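Side-chain contact in nitronate monooxygenase family protein (Pseudomonas aeruginosa, PDB 4QIT), which uses FMN and molecular oxygen to oxidise alkyl nitronates, with the toxin propionate 3-nitronate as its best and presumed physiological substrate: residues E166-V171 with R209-R214. The protein carries 1 engineered substitution. Sequence-based numbering, arbitrary orientation.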
loop_
_atom_site.group_PDB
_atom_site.type_symbol
_atom_site.label_atom_id
_atom_site.label_comp_id
_atom_site.label_asym_id
_atom_site.label_seq_id
_atom_site.Cartn_x
_atom_site.Cartn_y
_atom_site.Cartn_z
ATOM N N GLU A 166 11.642 9.259 6.274
ATOM C CA GLU A 166 13.012 9.695 6.004
ATOM C C GLU A 166 13.043 10.738 4.881
ATOM O O GLU A 166 13.751 11.742 4.965
ATOM C CB GLU A 166 13.920 8.499 5.680
ATOM C CG GLU A 166 14.131 7.502 6.839
ATOM C CD GLU A 166 12.883 6.715 7.225
ATOM O OE1 GLU A 166 11.986 6.519 6.370
ATOM O OE2 GLU A 166 12.791 6.284 8.394
ATOM N N GLU A 167 12.258 10.517 3.829
ATOM C CA GLU A 167 12.177 11.502 2.761
ATOM C C GLU A 167 11.498 12.780 3.248
ATOM O O GLU A 167 11.887 13.880 2.854
ATOM C CB GLU A 167 11.487 10.907 1.523
ATOM C CG GLU A 167 12.383 9.893 0.804
ATOM C CD GLU A 167 11.660 9.094 -0.266
ATOM O OE1 GLU A 167 10.427 9.266 -0.421
ATOM O OE2 GLU A 167 12.323 8.279 -0.946
ATOM N N ALA A 168 10.504 12.636 4.118
ATOM C CA ALA A 168 9.824 13.797 4.687
ATOM C C ALA A 168 10.790 14.654 5.512
ATOM O O ALA A 168 10.684 15.879 5.506
ATOM C CB ALA A 168 8.644 13.362 5.529
ATOM N N ALA A 169 11.734 14.012 6.200
ATOM C CA ALA A 169 12.746 14.746 6.964
ATOM C C ALA A 169 13.619 15.601 6.048
ATOM O O ALA A 169 14.019 16.714 6.406
ATOM C CB ALA A 169 13.598 13.786 7.777
ATOM N N LEU A 170 13.912 15.079 4.862
ATOM C CA LEU A 170 14.701 15.816 3.881
ATOM C C LEU A 170 13.901 16.988 3.312
ATOM O O LEU A 170 14.455 18.053 3.028
ATOM C CB LEU A 170 15.191 14.883 2.763
ATOM C CG LEU A 170 16.122 13.750 3.206
ATOM C CD1 LEU A 170 16.457 12.792 2.060
ATOM C CD2 LEU A 170 17.400 14.330 3.800
ATOM N N VAL A 171 12.592 16.801 3.157
ATOM C CA VAL A 171 11.739 17.889 2.701
ATOM C C VAL A 171 11.725 19.006 3.737
ATOM O O VAL A 171 11.780 20.193 3.386
ATOM C CB VAL A 171 10.312 17.385 2.414
ATOM C CG1 VAL A 171 9.342 18.551 2.187
ATOM C CG2 VAL A 171 10.342 16.474 1.210
ATOM N N ARG A 209 -0.626 9.237 8.421
ATOM C CA ARG A 209 -0.654 9.263 9.877
ATOM C C ARG A 209 0.744 9.456 10.456
ATOM O O ARG A 209 0.932 10.227 11.399
ATOM C CB ARG A 209 -1.280 7.989 10.431
ATOM C CG ARG A 209 -1.475 8.058 11.933
ATOM C CD ARG A 209 -2.787 8.757 12.312
ATOM N NE ARG A 209 -2.767 9.146 13.717
ATOM C CZ ARG A 209 -2.483 10.369 14.149
ATOM N NH1 ARG A 209 -2.477 10.616 15.452
ATOM N NH2 ARG A 209 -2.221 11.353 13.284
ATOM N N LEU A 210 1.728 8.755 9.903
ATOM C CA LEU A 210 3.103 8.863 10.380
ATOM C C LEU A 210 3.646 10.280 10.218
ATOM O O LEU A 210 4.267 10.831 11.129
ATOM C CB LEU A 210 4.007 7.879 9.633
ATOM C CG LEU A 210 3.800 6.393 9.953
ATOM C CD1 LEU A 210 4.515 5.489 8.949
ATOM C CD2 LEU A 210 4.253 6.068 11.379
ATOM N N LEU A 211 3.414 10.872 9.056
ATOM C CA LEU A 211 3.903 12.212 8.797
ATOM C C LEU A 211 3.144 13.274 9.606
ATOM O O LEU A 211 3.749 14.231 10.072
ATOM C CB LEU A 211 3.866 12.514 7.300
ATOM C CG LEU A 211 5.121 12.176 6.483
ATOM C CD1 LEU A 211 5.812 10.869 6.891
ATOM C CD2 LEU A 211 4.868 12.236 4.980
ATOM N N ALA A 212 1.835 13.105 9.784
ATOM C CA ALA A 212 1.048 14.053 10.574
ATOM C C ALA A 212 1.435 13.967 12.048
ATOM O O ALA A 212 1.504 14.983 12.746
ATOM C CB ALA A 212 -0.448 13.801 10.398
ATOM N N ALA A 213 1.700 12.755 12.524
ATOM C CA ALA A 213 2.121 12.556 13.906
ATOM C C ALA A 213 3.444 13.265 14.209
ATOM O O ALA A 213 3.819 13.409 15.374
ATOM C CB ALA A 213 2.229 11.075 14.214
ATOM N N ARG A 214 4.140 13.709 13.162
ATOM C CA ARG A 214 5.400 14.439 13.306
ATOM C C ARG A 214 5.196 15.915 13.668
ATOM O O ARG A 214 6.140 16.593 14.084
ATOM C CB ARG A 214 6.232 14.319 12.028
ATOM C CG ARG A 214 7.524 13.558 12.227
ATOM C CD ARG A 214 8.159 13.160 10.905
ATOM N NE ARG A 214 9.524 12.677 11.102
ATOM C CZ ARG A 214 10.579 13.146 10.447
ATOM N NH1 ARG A 214 10.421 14.095 9.537
ATOM N NH2 ARG A 214 11.790 12.659 10.692
#
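Arg214, just past helix 204-212, reaches across to helix 165-173 and brings the edge of its guanidinium to Ala169. Its chain runs extended from CG to NE, with chi2 at 166° and chi3 at 168°, which carries the charged end over the gap between the two helices. There Arg214 NH1 comes within 3.5 Å of Ala169 CA, a contact made at the guanidinium edge and close to its plane. Ala169 CB is 3.6 Å from Arg214 NH2 and equally 3.6 Å from NH1. NH1 also makes a salt bridge with Glu172, farther along helix 165-173, which probably helps to hold the guanidinium at the helix surface. Glu166 OE2, 6.9 Å from Arg214 NH2, is not in contact but may add a mild favourable field. Both helices belong to the outer layer of a TIM barrel, where they pack next to each other against the parallel strands; they follow the neighbouring strands 157-162 and 178-182. Deeper in, Ala168 CB lies 3.8 Å from Leu211 CG, the branch carbon. Leu211 CD1 and CD2 are each 4.0 Å from Ala168 CB, which therefore nestles against the branch point. Leu211 also touches Ala181 of strand 178-182, beneath the helices, while salt bridges join Glu166 with Arg271 and Arg209 with Asp227, both of the second subunit.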